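Side-chain contacts in Alr3699 protein (Nostoc sp., PDB 4XSO), which belongs to the glycosyltransferase families of the GT-B clan and folds into two Rossmann-like domains, each built round a parallel sheet: residues Q248-V251 / K252-Q256; G297-I300 / V301-M304; E320-H324 / G325-F329. All coordinates share one frame; numbering follows the deposited sequence.

Contact 1. Residues Q248-V251 / K252-Q256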
# COMPACT_ATOMS: atom_id res chain seq x y z
N GLN A 248 -6.36 21.04 28.95
CA GLN A 248 -6.21 21.78 30.23
C GLN A 248 -6.84 23.17 30.29
O GLN A 248 -7.45 23.50 31.30
CB GLN A 248 -4.75 21.80 30.64
CG GLN A 248 -4.35 20.41 31.12
CD GLN A 248 -5.38 19.79 32.09
OE1 GLN A 248 -5.96 18.71 31.82
NE2 GLN A 248 -5.62 20.49 33.21
N ASP A 249 -6.74 24.00 29.26
CA ASP A 249 -7.45 25.32 29.31
C ASP A 249 -8.96 25.24 29.55
O ASP A 249 -9.58 26.19 30.09
CB ASP A 249 -7.31 26.09 27.97
CG ASP A 249 -5.88 26.42 27.61
OD1 ASP A 249 -4.96 25.92 28.28
OD2 ASP A 249 -5.68 27.18 26.63
N TYR A 250 -9.57 24.14 29.08
CA TYR A 250 -11.04 23.96 29.25
C TYR A 250 -11.42 23.69 30.69
O TYR A 250 -12.38 24.22 31.20
CB TYR A 250 -11.56 22.81 28.40
CG TYR A 250 -13.07 22.68 28.37
CD1 TYR A 250 -13.85 23.70 27.84
CD2 TYR A 250 -13.71 21.53 28.85
CE1 TYR A 250 -15.23 23.59 27.77
CE2 TYR A 250 -15.12 21.42 28.82
CZ TYR A 250 -15.88 22.45 28.30
OH TYR A 250 -17.28 22.39 28.22
N VAL A 251 -10.70 22.81 31.34
CA VAL A 251 -10.97 22.54 32.74
C VAL A 251 -10.85 23.78 33.62
O VAL A 251 -11.76 24.06 34.41
CB VAL A 251 -10.05 21.43 33.23
CG1 VAL A 251 -10.10 21.37 34.75
CG2 VAL A 251 -10.49 20.13 32.58
N LYS A 252 -9.77 24.54 33.45
CA LYS A 252 -9.65 25.91 34.02
C LYS A 252 -10.88 26.80 33.71
O LYS A 252 -11.43 27.44 34.59
CB LYS A 252 -8.40 26.61 33.46
CG LYS A 252 -8.05 27.96 34.10
CD LYS A 252 -7.09 28.78 33.25
CE LYS A 252 -7.85 29.46 32.11
NZ LYS A 252 -7.05 29.48 30.85
N GLU A 253 -11.31 26.81 32.46
CA GLU A 253 -12.48 27.59 32.05
C GLU A 253 -13.76 27.11 32.76
O GLU A 253 -14.58 27.92 33.23
CB GLU A 253 -12.58 27.57 30.53
CG GLU A 253 -13.64 28.49 29.93
CD GLU A 253 -14.78 27.73 29.21
OE1 GLU A 253 -15.91 27.61 29.79
OE2 GLU A 253 -14.52 27.22 28.08
N LEU A 254 -13.92 25.80 32.95
CA LEU A 254 -15.13 25.31 33.63
C LEU A 254 -15.14 25.77 35.04
O LEU A 254 -16.16 26.23 35.53
CB LEU A 254 -15.24 23.75 33.67
CG LEU A 254 -15.36 23.09 32.32
CD1 LEU A 254 -15.51 21.59 32.50
CD2 LEU A 254 -16.52 23.73 31.55
N HIS A 255 -14.02 25.56 35.72
CA HIS A 255 -13.92 25.98 37.13
C HIS A 255 -14.24 27.46 37.34
O HIS A 255 -14.92 27.85 38.31
CB HIS A 255 -12.53 25.62 37.68
CG HIS A 255 -12.35 24.16 38.02
ND1 HIS A 255 -13.12 23.51 38.95
CD2 HIS A 255 -11.37 23.29 37.68
CE1 HIS A 255 -12.70 22.27 39.12
NE2 HIS A 255 -11.63 22.10 38.36
N GLN A 256 -13.80 28.28 36.38
CA GLN A 256 -13.94 29.74 36.53
C GLN A 256 -15.36 30.08 36.30
O GLN A 256 -15.97 30.86 37.05
CB GLN A 256 -13.08 30.47 35.51
CG GLN A 256 -11.59 30.20 35.70
CD GLN A 256 -10.70 31.27 35.06
OE1 GLN A 256 -10.26 31.13 33.91
NE2 GLN A 256 -10.47 32.35 35.80
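Y250 and V251 hand their carbonyls to L254 and H255 one helical turn on, the bonds L254 N to Y250 O (2.8 Å) and H255 N to V251 O (3.0 Å) being regular i to i+4 steps of an alpha helix. This is the first part of helix 248-260, the crossover helix of the beta-alpha-beta unit that runs from strand 235-240 to strand 267-271 in a Rossmann-like domain. The same spacing brings the side chains of Y250 and L254 together. L254 lays its CD2 methyl over one face of the tyrosine ring, 4.0 Å from the centroid and 28° off the normal, a CH-pi contact; its other methyl, CD1, sits 3.7 Å from Y250 CE2. A phenol suits this buried place because its ring packs against leucine while its OH reaches H222 of helix 221-228 by a hydrogen bond. E253 OE2 comes 3.6 Å from Y250 CD1, obliquely to the ring, with carboxylate and ring planes nearly perpendicular. One residue along, V251 and H255 run side by side, pointing the same way. Turning CG1 of V251 anti to the backbone N (chi1 167°) sends that methyl along the helix toward the imidazole, whose ring also meets F269 of strand 267-271. The methyl V251 CG1 stops 3.7 Å from H255 CD2.

Contact 2. Residues G297-I300 / V301-M304; sequences GRVI and VEAM
I300 and M304, one turn apart, illustrate both kinds of interaction in helix 298-305, the crossover helix between strands 285-287 and 310-313. The backbone bonds come first: M304 N donates to I300 O at 3.1 Å, and E302 N to R298 O at 2.8 Å. G297 is the N-cap residue, and its O takes weak bonds from V301 N (3.3 Å) and from I300 N. Apolar packing follows. I300 and M304 lie side by side, with I300 CG2 4.2 Å from M304 SD; a branched chain and a flexible thioether suit this buried side. The small A303 brings its CB 3.3 Å from V299 O and suits the close approach to V310. Among the polar groups, E302 matches the second glutamate of the family's EX7E motif, its role here inferred at most. With CG beside its own backbone N (chi1 -72°), the chain runs extended alongside R298 O, E302 CG 3.3 Å from it. R298 NH2 stays 4.6 Å from E302 OE2, and the R298 side chain lies near a bound glycerol. The chemistry implies a two-sided helix, apolar toward strand 310-313 and helices 318-321 and 350-368, and polar where Y187 OH, hydrogen-bonded to E302 OE2, rather than the arginine fixes the carboxylate.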
# COMPACT_ATOMS: atom_id res chain seq x y z
N GLY A 297 -24.35 8.24 20.43
CA GLY A 297 -23.94 8.54 21.82
C GLY A 297 -24.06 7.34 22.75
O GLY A 297 -25.19 7.03 23.18
N ARG A 298 -22.94 6.66 23.07
CA ARG A 298 -23.04 5.47 23.96
C ARG A 298 -23.74 5.87 25.27
O ARG A 298 -24.63 5.20 25.79
CB ARG A 298 -21.65 4.82 24.22
CG ARG A 298 -21.05 4.17 22.96
CD ARG A 298 -19.63 3.61 23.17
NE ARG A 298 -19.56 2.56 24.19
CZ ARG A 298 -19.95 1.29 24.01
NH1 ARG A 298 -20.35 0.83 22.83
NH2 ARG A 298 -19.91 0.43 25.03
N VAL A 299 -23.40 7.05 25.78
CA VAL A 299 -23.93 7.51 27.06
C VAL A 299 -25.45 7.67 27.08
O VAL A 299 -26.11 7.46 28.11
CB VAL A 299 -23.29 8.87 27.45
CG1 VAL A 299 -24.03 9.54 28.56
CG2 VAL A 299 -21.84 8.61 27.87
N ILE A 300 -25.98 8.05 25.95
CA ILE A 300 -27.40 8.26 25.80
C ILE A 300 -28.03 6.85 25.93
O ILE A 300 -28.90 6.64 26.71
CB ILE A 300 -27.73 8.86 24.45
CG1 ILE A 300 -27.12 10.28 24.33
CG2 ILE A 300 -29.24 8.89 24.23
CD1 ILE A 300 -27.26 10.86 22.91
N VAL A 301 -27.59 5.91 25.15
CA VAL A 301 -28.09 4.51 25.32
C VAL A 301 -27.89 3.94 26.71
O VAL A 301 -28.76 3.30 27.25
CB VAL A 301 -27.49 3.56 24.27
CG1 VAL A 301 -28.01 2.11 24.49
CG2 VAL A 301 -27.87 4.03 22.90
N GLU A 302 -26.77 4.24 27.34
CA GLU A 302 -26.51 3.72 28.68
C GLU A 302 -27.49 4.26 29.69
O GLU A 302 -28.03 3.52 30.48
CB GLU A 302 -25.07 3.97 29.11
CG GLU A 302 -24.19 3.04 28.30
CD GLU A 302 -22.72 3.20 28.58
OE1 GLU A 302 -22.24 4.35 28.53
OE2 GLU A 302 -22.06 2.14 28.77
N ALA A 303 -27.79 5.54 29.55
CA ALA A 303 -28.73 6.21 30.44
C ALA A 303 -30.13 5.60 30.31
O ALA A 303 -30.82 5.37 31.31
CB ALA A 303 -28.72 7.69 30.11
N MET A 304 -30.50 5.31 29.07
CA MET A 304 -31.81 4.73 28.74
C MET A 304 -31.89 3.32 29.36
O MET A 304 -32.87 2.96 30.00
CB MET A 304 -31.98 4.70 27.22
CG MET A 304 -32.11 6.08 26.55
SD MET A 304 -32.24 6.03 24.72
CE MET A 304 -33.95 6.16 24.76

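Contact 3. Residues E320-H324 / G325-F329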
# COMPACT_ATOMS: atom_id res chain seq x y z
N GLU A 320 -31.52 9.53 16.39
CA GLU A 320 -32.07 8.20 16.04
C GLU A 320 -32.29 7.38 17.30
O GLU A 320 -32.95 6.34 17.26
CB GLU A 320 -31.05 7.39 15.23
CG GLU A 320 -30.72 7.93 13.88
CD GLU A 320 -29.37 7.42 13.39
OE1 GLU A 320 -29.22 6.17 13.27
OE2 GLU A 320 -28.49 8.26 13.09
N LEU A 321 -31.66 7.83 18.38
CA LEU A 321 -31.74 7.20 19.66
C LEU A 321 -32.96 7.59 20.47
O LEU A 321 -33.44 6.79 21.33
CB LEU A 321 -30.48 7.48 20.46
CG LEU A 321 -29.14 7.18 19.75
CD1 LEU A 321 -27.97 7.47 20.67
CD2 LEU A 321 -29.07 5.74 19.29
N VAL A 322 -33.41 8.83 20.31
CA VAL A 322 -34.40 9.39 21.24
C VAL A 322 -35.56 9.89 20.47
O VAL A 322 -35.35 10.59 19.53
CB VAL A 322 -33.85 10.62 22.04
CG1 VAL A 322 -34.97 11.27 22.83
CG2 VAL A 322 -32.69 10.28 22.97
N GLU A 323 -36.80 9.55 20.86
CA GLU A 323 -37.97 10.30 20.34
C GLU A 323 -38.43 11.19 21.46
O GLU A 323 -38.72 10.70 22.56
CB GLU A 323 -39.13 9.43 19.88
CG GLU A 323 -39.01 8.93 18.46
CD GLU A 323 -39.45 9.96 17.43
OE1 GLU A 323 -39.99 11.05 17.80
OE2 GLU A 323 -39.23 9.66 16.23
N HIS A 324 -38.43 12.48 21.15
CA HIS A 324 -38.64 13.60 22.10
C HIS A 324 -40.00 13.49 22.73
O HIS A 324 -41.00 13.36 22.04
CB HIS A 324 -38.55 14.97 21.34
CG HIS A 324 -38.72 16.16 22.23
ND1 HIS A 324 -37.68 16.69 22.97
CD2 HIS A 324 -39.82 16.91 22.56
CE1 HIS A 324 -38.10 17.72 23.68
NE2 HIS A 324 -39.40 17.88 23.45
N GLY A 325 -40.00 13.58 24.05
CA GLY A 325 -41.09 13.35 24.93
C GLY A 325 -41.53 11.86 25.09
O GLY A 325 -42.41 11.59 25.85
N VAL A 326 -40.98 10.93 24.33
CA VAL A 326 -41.36 9.51 24.45
C VAL A 326 -40.43 8.73 25.33
O VAL A 326 -40.87 8.09 26.34
CB VAL A 326 -41.49 8.87 23.08
CG1 VAL A 326 -41.98 7.39 23.15
CG2 VAL A 326 -42.41 9.68 22.24
N ASN A 327 -39.15 8.77 24.99
CA ASN A 327 -38.13 7.94 25.72
C ASN A 327 -36.90 8.76 26.04
O ASN A 327 -35.84 8.25 26.33
CB ASN A 327 -37.81 6.72 24.90
CG ASN A 327 -37.55 7.07 23.44
OD1 ASN A 327 -36.92 8.11 23.13
ND2 ASN A 327 -38.16 6.30 22.54
N GLY A 328 -37.06 10.07 25.97
CA GLY A 328 -36.03 11.04 26.29
C GLY A 328 -36.41 12.44 25.76
O GLY A 328 -37.51 12.65 25.28
N PHE A 329 -35.47 13.35 25.80
CA PHE A 329 -35.64 14.73 25.34
C PHE A 329 -34.49 15.11 24.47
O PHE A 329 -33.34 14.65 24.67
CB PHE A 329 -35.71 15.70 26.48
CG PHE A 329 -36.77 15.35 27.50
CD1 PHE A 329 -38.06 15.73 27.32
CD2 PHE A 329 -36.43 14.62 28.63
CE1 PHE A 329 -39.03 15.44 28.25
CE2 PHE A 329 -37.38 14.28 29.54
CZ PHE A 329 -38.68 14.70 29.36
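E323 and N327 grip each other twice at the heart of this turn. The side-chain oxygen N327 OD1 accepts E323 N at 2.7 Å, the donor tilted 15° from the carbonyl plane, and in return N327 N donates to E323 O at 3.1 Å. That carbonyl oxygen also takes V326 N, at 2.9 Å, so two successive amides hold it and the chain must fold round it. The V326 bond closes a type II beta-turn with H324 and G325 at its centre; glycine suits the third position because phi there is positive. An asparagine suits its spot too: its short amide reaches back to the main chain, and chi1 of 47° sets CG between its own backbone N and carbonyl carbon, which swings OD1 to E323 N.

Beside these bonds V322 rests its CG1 methyl 3.5 Å from G328 C. With no side chain of its own, G328 lets the methyl come this close. G325 N is bonded to G328 O within the loop.

Further out, H324 and F329 form an offset edge-to-face pair, the phenyl edge toward the imidazole face with the planes at 79°. The closest ring atoms are H324 CE1 and F329 CD1, 4.1 Å apart. What positions the imidazole is a hydrogen bond between its ND1 and L330 N, while the phenyl is buried against I342 and C346 of helix 336-348 and I356 of helix 350-368.

The turn links helix 318-321 to strand 329-331, an outermost strand of the C-terminal domain's parallel sheet. F329 already bonds through its backbone to V310 and A312 of strand 310-313, and N327 packs against M304 of helix 298-305 and against A360 and I363 of helix 350-368.

All three contacts are local and follow in series along the C-terminal half of the chain; none nests in or crosses another. Contact 1 closes one turn of helix 248-260, between strands 235-240 and 267-271, near one edge of the six-stranded sheet, about 25 Å centre to centre from contact 2. Contact 2 opens the helix that leads to strand 310-313. Contact 3 closes the loop that brings the chain into strand 329-331, at the other edge of the sheet. Contacts 2 and 3 touch: M304 CE lies 3.2 Å from N327 O, and I300 CG2 packs on V322 CG2. Together they tie helix 298-305 to the turn after helix 318-321.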